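Local structure of CDA peptide synthetase I (Streptomyces coelicolor, 5DU9) at residues Glu171-Glu175 with Val186-Phe191; Thr242-Leu248 with Leu405-Gly411. The protein is the condensation-domain portion of a nonribosomal peptide synthetase from Streptomyces, a fold built as two lobes around a central cleft. The protein carries 1 engineered substitution. All coordinates share one frame; numbering follows the deposited sequence.

Interaction 1 (Glu171-Glu175 with Val186-Phe191)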
ATOM      1  N   GLU A 171       3.141   9.429 -11.951  1.00 18.44           N
ATOM      2  CA  GLU A 171       2.517   9.964 -13.154  1.00 20.35           C
ATOM      3  C   GLU A 171       2.909  11.421 -13.372  1.00 20.16           C
ATOM      4  O   GLU A 171       3.197  11.829 -14.495  1.00 22.75           O
ATOM      5  CB  GLU A 171       0.993   9.840 -13.082  1.00 22.63           C
ATOM      6  CG  GLU A 171       0.478   8.414 -13.217  1.00 30.43           C
ATOM      7  CD  GLU A 171      -0.954   8.340 -13.712  1.00 50.62           C
ATOM      8  OE1 GLU A 171      -1.669   9.363 -13.643  1.00 48.62           O
ATOM      9  OE2 GLU A 171      -1.368   7.253 -14.169  1.00 54.49           O
ATOM     10  N   ARG A 172       2.917  12.204 -12.299  1.00 19.52           N
ATOM     11  CA  ARG A 172       3.279  13.616 -12.401  1.00 22.91           C
ATOM     12  C   ARG A 172       4.754  13.769 -12.767  1.00 22.61           C
ATOM     13  O   ARG A 172       5.115  14.604 -13.602  1.00 24.49           O
ATOM     14  CB  ARG A 172       2.978  14.350 -11.092  1.00 21.94           C
ATOM     15  CG  ARG A 172       3.455  15.796 -11.055  1.00 21.38           C
ATOM     16  CD  ARG A 172       2.876  16.615 -12.197  1.00 23.55           C
ATOM     17  NE  ARG A 172       3.293  18.014 -12.136  1.00 25.10           N
ATOM     18  CZ  ARG A 172       3.127  18.890 -13.122  1.00 27.40           C
ATOM     19  NH1 ARG A 172       2.556  18.518 -14.260  1.00 29.75           N
ATOM     20  NH2 ARG A 172       3.541  20.141 -12.975  1.00 29.37           N
ATOM     21  N   LEU A 173       5.600  12.964 -12.133  1.00 19.94           N
ATOM     22  CA  LEU A 173       7.034  12.992 -12.402  1.00 20.18           C
ATOM     23  C   LEU A 173       7.308  12.757 -13.879  1.00 21.63           C
ATOM     24  O   LEU A 173       8.080  13.488 -14.505  1.00 24.38           O
ATOM     25  CB  LEU A 173       7.761  11.937 -11.568  1.00 20.80           C
ATOM     26  CG  LEU A 173       9.275  11.853 -11.775  1.00 23.41           C
ATOM     27  CD1 LEU A 173       9.958  13.090 -11.222  1.00 23.09           C
ATOM     28  CD2 LEU A 173       9.838  10.596 -11.132  1.00 24.22           C
ATOM     29  N   ALA A 174       6.675  11.728 -14.433  1.00 21.84           N
ATOM     30  CA  ALA A 174       6.856  11.392 -15.840  1.00 24.33           C
ATOM     31  C   ALA A 174       6.354  12.515 -16.739  1.00 30.35           C
ATOM     32  O   ALA A 174       6.996  12.860 -17.728  1.00 30.90           O
ATOM     33  CB  ALA A 174       6.145  10.094 -16.166  1.00 25.48           C
ATOM     34  N   GLU A 175       5.209  13.090 -16.384  1.00 24.94           N
ATOM     35  CA  GLU A 175       4.623  14.179 -17.156  1.00 27.43           C
ATOM     36  C   GLU A 175       5.583  15.360 -17.266  1.00 30.46           C
ATOM     37  O   GLU A 175       5.773  15.916 -18.349  1.00 32.23           O
ATOM     38  CB  GLU A 175       3.309  14.634 -16.517  1.00 27.59           C
ATOM     39  CG  GLU A 175       2.553  15.673 -17.327  1.00 35.29           C
ATOM     40  CD  GLU A 175       1.238  16.059 -16.685  1.00 38.98           C
ATOM     41  OE1 GLU A 175       1.217  16.274 -15.455  1.00 36.46           O
ATOM     42  OE2 GLU A 175       0.223  16.143 -17.410  1.00 42.69           O
ATOM     43  N   VAL A 186       6.011  22.940 -19.192  1.00 42.80           N
ATOM     44  CA  VAL A 186       5.568  21.960 -18.208  1.00 34.44           C
ATOM     45  C   VAL A 186       4.079  22.159 -17.920  1.00 34.10           C
ATOM     46  O   VAL A 186       3.679  23.234 -17.472  1.00 50.39           O
ATOM     47  CB  VAL A 186       6.371  22.064 -16.900  1.00 37.01           C
ATOM     48  CG1 VAL A 186       5.898  21.023 -15.898  1.00 34.32           C
ATOM     49  CG2 VAL A 186       7.860  21.894 -17.176  1.00 41.85           C
ATOM     50  N   PRO A 187       3.250  21.134 -18.189  1.00 32.87           N
ATOM     51  CA  PRO A 187       1.823  21.267 -17.876  1.00 41.00           C
ATOM     52  C   PRO A 187       1.590  21.567 -16.401  1.00 47.35           C
ATOM     53  O   PRO A 187       2.366  21.116 -15.560  1.00 36.95           O
ATOM     54  CB  PRO A 187       1.246  19.897 -18.247  1.00 43.72           C
ATOM     55  CG  PRO A 187       2.210  19.321 -19.212  1.00 38.12           C
ATOM     56  CD  PRO A 187       3.554  19.826 -18.794  1.00 33.12           C
ATOM     57  N   ALA A 188       0.544  22.326 -16.097  1.00 44.69           N
ATOM     58  CA  ALA A 188       0.222  22.644 -14.715  1.00 39.22           C
ATOM     59  C   ALA A 188      -0.139  21.373 -13.960  1.00 29.63           C
ATOM     60  O   ALA A 188      -0.809  20.489 -14.497  1.00 31.69           O
ATOM     61  CB  ALA A 188      -0.920  23.644 -14.646  1.00 43.86           C
ATOM     62  N   ALA A 189       0.316  21.276 -12.716  1.00 38.05           N
ATOM     63  CA  ALA A 189      -0.061  20.156 -11.867  1.00 32.34           C
ATOM     64  C   ALA A 189      -1.565  20.192 -11.633  1.00 37.70           C
ATOM     65  O   ALA A 189      -2.178  21.261 -11.664  1.00 44.00           O
ATOM     66  CB  ALA A 189       0.690  20.201 -10.548  1.00 33.86           C
ATOM     67  N   ALA A 190      -2.154  19.022 -11.412  1.00 34.75           N
ATOM     68  CA  ALA A 190      -3.587  18.911 -11.175  1.00 28.80           C
ATOM     69  C   ALA A 190      -3.854  18.095  -9.924  1.00 22.51           C
ATOM     70  O   ALA A 190      -4.477  17.034  -9.982  1.00 27.62           O
ATOM     71  CB  ALA A 190      -4.276  18.285 -12.374  1.00 33.09           C
ATOM     72  N   PHE A 191      -3.364  18.590  -8.791  1.00 21.64           N
ATOM     73  CA  PHE A 191      -3.595  17.931  -7.510  1.00 19.93           C
ATOM     74  C   PHE A 191      -4.685  18.664  -6.731  1.00 20.19           C
ATOM     75  O   PHE A 191      -5.004  19.821  -7.023  1.00 21.37           O
ATOM     76  CB  PHE A 191      -2.305  17.873  -6.686  1.00 19.82           C
ATOM     77  CG  PHE A 191      -1.266  16.924  -7.234  1.00 19.43           C
ATOM     78  CD1 PHE A 191      -1.632  15.713  -7.796  1.00 21.00           C
ATOM     79  CD2 PHE A 191       0.079  17.248  -7.175  1.00 25.31           C
ATOM     80  CE1 PHE A 191      -0.675  14.844  -8.292  1.00 25.62           C
ATOM     81  CE2 PHE A 191       1.036  16.386  -7.669  1.00 24.14           C
ATOM     82  CZ  PHE A 191       0.659  15.183  -8.226  1.00 23.82           C
TER
HETATM   83  O   HOH W   1      -1.081  17.620 -14.441  1.00 47.57           O

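Interaction 2 (Thr242-Leu248 with Leu405-Gly411)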
ATOM      1  N   THR A 242       9.979  -8.145   6.887  1.00 20.53           N
ATOM      2  CA  THR A 242      10.825  -8.867   5.958  1.00 21.02           C
ATOM      3  C   THR A 242       9.971  -9.123   4.733  1.00 22.31           C
ATOM      4  O   THR A 242       8.849  -9.605   4.861  1.00 18.95           O
ATOM      5  CB  THR A 242      11.332 -10.188   6.545  1.00 22.28           C
ATOM      6  OG1 THR A 242      12.099  -9.922   7.725  1.00 24.12           O
ATOM      7  CG2 THR A 242      12.192 -10.935   5.536  1.00 22.88           C
ATOM      8  N   VAL A 243      10.488  -8.789   3.556  1.00 19.57           N
ATOM      9  CA  VAL A 243       9.694  -8.846   2.335  1.00 18.42           C
ATOM     10  C   VAL A 243      10.249  -9.894   1.385  1.00 18.94           C
ATOM     11  O   VAL A 243      11.439  -9.885   1.058  1.00 23.24           O
ATOM     12  CB  VAL A 243       9.650  -7.474   1.626  1.00 19.73           C
ATOM     13  CG1 VAL A 243       8.768  -7.531   0.387  1.00 19.74           C
ATOM     14  CG2 VAL A 243       9.152  -6.397   2.579  1.00 18.49           C
ATOM     15  N   ARG A 244       9.382 -10.810   0.961  1.00 18.35           N
ATOM     16  CA  ARG A 244       9.741 -11.786  -0.056  1.00 19.84           C
ATOM     17  C   ARG A 244       8.770 -11.662  -1.214  1.00 17.63           C
ATOM     18  O   ARG A 244       7.549 -11.655  -1.031  1.00 17.57           O
ATOM     19  CB  ARG A 244       9.745 -13.205   0.516  1.00 23.32           C
ATOM     20  CG  ARG A 244      10.908 -13.478   1.466  1.00 21.00           C
ATOM     21  CD  ARG A 244      12.259 -13.399   0.753  1.00 23.10           C
ATOM     22  NE  ARG A 244      13.381 -13.629   1.662  1.00 31.23           N
ATOM     23  CZ  ARG A 244      14.012 -12.677   2.347  1.00 27.88           C
ATOM     24  NH1 ARG A 244      13.641 -11.405   2.242  1.00 27.54           N
ATOM     25  NH2 ARG A 244      15.025 -12.999   3.143  1.00 31.10           N
ATOM     26  N   SER A 245       9.334 -11.550  -2.410  1.00 18.18           N
ATOM     27  CA  SER A 245       8.556 -11.237  -3.598  1.00 17.04           C
ATOM     28  C   SER A 245       8.611 -12.388  -4.593  1.00 20.14           C
ATOM     29  O   SER A 245       9.669 -12.970  -4.826  1.00 22.70           O
ATOM     30  CB  SER A 245       9.077  -9.946  -4.235  1.00 21.32           C
ATOM     31  OG  SER A 245       8.256  -9.548  -5.316  1.00 28.17           O
ATOM     32  N   LEU A 246       7.458 -12.712  -5.168  1.00 19.75           N
ATOM     33  CA  LEU A 246       7.350 -13.789  -6.143  1.00 22.00           C
ATOM     34  C   LEU A 246       6.689 -13.264  -7.403  1.00 19.11           C
ATOM     35  O   LEU A 246       5.572 -12.764  -7.355  1.00 18.76           O
ATOM     36  CB  LEU A 246       6.548 -14.961  -5.570  1.00 23.13           C
ATOM     37  CG  LEU A 246       6.213 -16.114  -6.518  1.00 24.20           C
ATOM     38  CD1 LEU A 246       7.478 -16.747  -7.071  1.00 26.90           C
ATOM     39  CD2 LEU A 246       5.361 -17.151  -5.812  1.00 24.24           C
ATOM     40  N   GLY A 247       7.394 -13.365  -8.523  1.00 20.85           N
ATOM     41  CA  GLY A 247       6.846 -12.972  -9.809  1.00 21.38           C
ATOM     42  C   GLY A 247       6.081 -14.107 -10.457  1.00 20.51           C
ATOM     43  O   GLY A 247       6.597 -15.224 -10.575  1.00 20.48           O
ATOM     44  N   LEU A 248       4.850 -13.811 -10.871  1.00 17.32           N
ATOM     45  CA  LEU A 248       3.982 -14.776 -11.538  1.00 19.19           C
ATOM     46  C   LEU A 248       3.673 -14.292 -12.948  1.00 16.19           C
ATOM     47  O   LEU A 248       3.040 -13.252 -13.116  1.00 18.00           O
ATOM     48  CB  LEU A 248       2.679 -14.969 -10.763  1.00 17.29           C
ATOM     49  CG  LEU A 248       2.799 -15.413  -9.305  1.00 19.81           C
ATOM     50  CD1 LEU A 248       1.416 -15.479  -8.680  1.00 20.59           C
ATOM     51  CD2 LEU A 248       3.506 -16.755  -9.198  1.00 21.26           C
ATOM     52  N   LEU A 405       1.592 -10.965 -12.218  1.00 13.73           N
ATOM     53  CA  LEU A 405       1.540 -10.423 -10.866  1.00 15.59           C
ATOM     54  C   LEU A 405       2.886 -10.485 -10.169  1.00 14.75           C
ATOM     55  O   LEU A 405       3.697 -11.369 -10.429  1.00 17.95           O
ATOM     56  CB  LEU A 405       0.516 -11.187 -10.025  1.00 15.24           C
ATOM     57  CG  LEU A 405      -0.946 -11.062 -10.442  1.00 12.00           C
ATOM     58  CD1 LEU A 405      -1.792 -12.132  -9.761  1.00 17.55           C
ATOM     59  CD2 LEU A 405      -1.481  -9.679 -10.114  1.00 16.98           C
ATOM     60  N   ARG A 406       3.107  -9.529  -9.278  1.00 13.66           N
ATOM     61  CA  ARG A 406       4.138  -9.659  -8.265  1.00 14.39           C
ATOM     62  C   ARG A 406       3.427  -9.822  -6.937  1.00 15.20           C
ATOM     63  O   ARG A 406       2.602  -8.989  -6.566  1.00 16.83           O
ATOM     64  CB  ARG A 406       5.071  -8.448  -8.248  1.00 22.01           C
ATOM     65  CG  ARG A 406       6.402  -8.716  -7.563  1.00 34.80           C
ATOM     66  CD  ARG A 406       7.541  -8.806  -8.570  1.00 43.00           C
ATOM     67  NE  ARG A 406       8.665  -9.594  -8.066  1.00 41.64           N
ATOM     68  CZ  ARG A 406       9.488 -10.309  -8.829  1.00 45.34           C
ATOM     69  NH1 ARG A 406       9.323 -10.353 -10.145  1.00 35.00           N
ATOM     70  NH2 ARG A 406      10.479 -10.993  -8.273  1.00 60.27           N
ATOM     71  N   VAL A 407       3.728 -10.915  -6.243  1.00 14.43           N
ATOM     72  CA  VAL A 407       3.132 -11.199  -4.946  1.00 15.85           C
ATOM     73  C   VAL A 407       4.189 -11.009  -3.873  1.00 13.92           C
ATOM     74  O   VAL A 407       5.199 -11.711  -3.861  1.00 17.64           O
ATOM     75  CB  VAL A 407       2.574 -12.632  -4.875  1.00 16.19           C
ATOM     76  CG1 VAL A 407       1.947 -12.905  -3.511  1.00 18.75           C
ATOM     77  CG2 VAL A 407       1.566 -12.868  -5.993  1.00 16.64           C
ATOM     78  N   ASP A 408       3.959 -10.046  -2.986  1.00 13.62           N
ATOM     79  CA  ASP A 408       4.874  -9.786  -1.880  1.00 15.19           C
ATOM     80  C   ASP A 408       4.266 -10.264  -0.571  1.00 13.93           C
ATOM     81  O   ASP A 408       3.153  -9.869  -0.214  1.00 16.91           O
ATOM     82  CB  ASP A 408       5.203  -8.294  -1.782  1.00 18.34           C
ATOM     83  CG  ASP A 408       6.250  -7.853  -2.789  1.00 24.92           C
ATOM     84  OD1 ASP A 408       6.316  -8.447  -3.879  1.00 22.31           O
ATOM     85  OD2 ASP A 408       7.017  -6.915  -2.481  1.00 35.48           O
ATOM     86  N   PHE A 409       4.988 -11.135   0.124  1.00 14.83           N
ATOM     87  CA  PHE A 409       4.646 -11.499   1.490  1.00 15.11           C
ATOM     88  C   PHE A 409       5.527 -10.684   2.417  1.00 15.73           C
ATOM     89  O   PHE A 409       6.748 -10.832   2.416  1.00 17.37           O
ATOM     90  CB  PHE A 409       4.827 -12.998   1.735  1.00 15.91           C
ATOM     91  CG  PHE A 409       3.595 -13.814   1.441  1.00 15.37           C
ATOM     92  CD1 PHE A 409       2.831 -13.562   0.315  1.00 14.46           C
ATOM     93  CD2 PHE A 409       3.213 -14.846   2.286  1.00 17.42           C
ATOM     94  CE1 PHE A 409       1.698 -14.313   0.043  1.00 15.98           C
ATOM     95  CE2 PHE A 409       2.080 -15.598   2.019  1.00 16.16           C
ATOM     96  CZ  PHE A 409       1.326 -15.332   0.896  1.00 14.84           C
ATOM     97  N   GLU A 410       4.895  -9.805   3.183  1.00 15.69           N
ATOM     98  CA  GLU A 410       5.590  -8.928   4.110  1.00 15.89           C
ATOM     99  C   GLU A 410       5.331  -9.409   5.527  1.00 16.67           C
ATOM    100  O   GLU A 410       4.242  -9.206   6.065  1.00 18.71           O
ATOM    101  CB  GLU A 410       5.119  -7.484   3.935  1.00 15.13           C
ATOM    102  CG  GLU A 410       5.143  -6.993   2.497  1.00 14.51           C
ATOM    103  CD  GLU A 410       4.741  -5.534   2.362  1.00 15.48           C
ATOM    104  OE1 GLU A 410       3.923  -5.062   3.176  1.00 18.80           O
ATOM    105  OE2 GLU A 410       5.239  -4.858   1.435  1.00 18.27           O
ATOM    106  N   GLY A 411       6.332 -10.050   6.119  1.00 17.76           N
ATOM    107  CA  GLY A 411       6.179 -10.677   7.420  1.00 18.63           C
ATOM    108  C   GLY A 411       6.875  -9.939   8.543  1.00 21.84           C
ATOM    109  O   GLY A 411       7.996  -9.454   8.383  1.00 21.43           O
TER
HETATM  110  O   HOH W   2      12.300 -11.441  -5.614  1.00 38.95           O

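Interaction 1 (Glu171-Glu175 with Val186-Phe191)
Arg172 reaches off helix 163-182 and closes its guanidinium on the backbone carbonyl of Pro187, and this two-nitrogen grip is the main polar link of the contact. Both end nitrogens donate to the one oxygen: NH1 of Arg172 lies 2.9 Å from Pro187 O and NH2 lies 3.0 Å from it. The oxygen sits at the edge of the guanidinium, close to its plane. Seen from the carbonyl, NH2 arrives nearly in line with the C=O bond, whereas NH1 stands well above the carbonyl plane. A bend at chi2 (57°) in the Arg172 chain turns the group into this position.

A salt bridge one turn along the same helix steadies the arginine: NH1 of Arg172 also donates to OE1 of Glu175 at 2.9 Å. NH1 comes from above the carboxylate plane, while OE1 lies near the guanidinium plane. With bonds in two directions, the guanidinium has little freedom to rotate. A water adds a second tie, donating to Glu175 OE1 and to Ala188 O.

Van der Waals contacts surround these bonds. One guanidinium face is covered by Ala189, whose CA stands 3.6 Å above the plane, over its centre. Nearer the helix, Phe191 CZ comes within 3.8 Å of Arg172 CB, and the ring plane is turned 81° from the guanidinium. The Glu175 side chain crosses the proline ring at a slant, with OE2 4.0 Å from Pro187 CB. Behind this layer, Arg172 touches Thr56 of helix 46-58, and Val186 packs on Leu55 of the same helix.

After helix 163-182 the chain doubles back along the helix toward helix 194-205, and an arginine with its i+3 glutamate holds the irregular segment at the surface of the condensation domain.

Interaction 2 (Thr242-Leu248 with Leu405-Gly411)
Ser245 turns OG trans to its own backbone nitrogen (chi1 -174°), while Asp408 holds its carboxylate beside its backbone nitrogen (chi1 -79°); together these torsions set hydroxyl against OD1 across a non-hydrogen-bonded pair of an antiparallel beta ladder. Strand 242-248 is an edge strand of the four-stranded mixed sheet within this chain, and strand 404-411 lies next to it.

The ladder runs without a bulge from Thr242 opposite Gly411 to Leu248 opposite Leu405. Paired backbone bonds join each of its four hydrogen-bonded pairs, as between Val407 N and Leu246 O (2.8 Å), and weaker CA-H...O contacts fill the places between.

On the face of Ser245, OG donates to Asp408 OD1 at 2.7 Å, on the syn side but 32° out of the carboxylate plane, and accepts from Arg406 NE at 2.8 Å. The serine thus links the acid to the arginine. Farther along, Val243 CG1 lies 3.4 Å from Asp408 OD2, and its CG2 runs beside the Glu410 chain, whose OE1 bonds Ser387 of the ligand pocket and Asn394.

On the face of Leu246 and Leu248, Leu248 CD1 meets Val407 CG2 at 3.7 Å, and helix 418-437 packs over the two leucines through Gln425 and Val429; Gln425 NE2 also bonds Arg244 O. At the far end of the serine network, the Arg406 guanidinium lies flat over the backbone, with Gly247 N 3.7 Å above its centre.

Interaction 1 closes before interaction 2 opens along the chain, and the two do not touch: their centres are 30 Å apart and the nearest atoms about 17 Å. Both belong to the condensation domain, but they lie in different parts of the fold: a helix-and-loop surface patch and an edge of the four-stranded sheet. The contact of 171-175 with 186-191 secures the return of the chain after helix 163-182, which packs on helix 46-58. The contact of 242-248 with 405-411 joins segments far apart in sequence. In interaction 2 the side chain of Glu410 is about 7 Å from the bound (2S)-2-amino-N-butyl-propanamide and bonds Ser387 of its pocket.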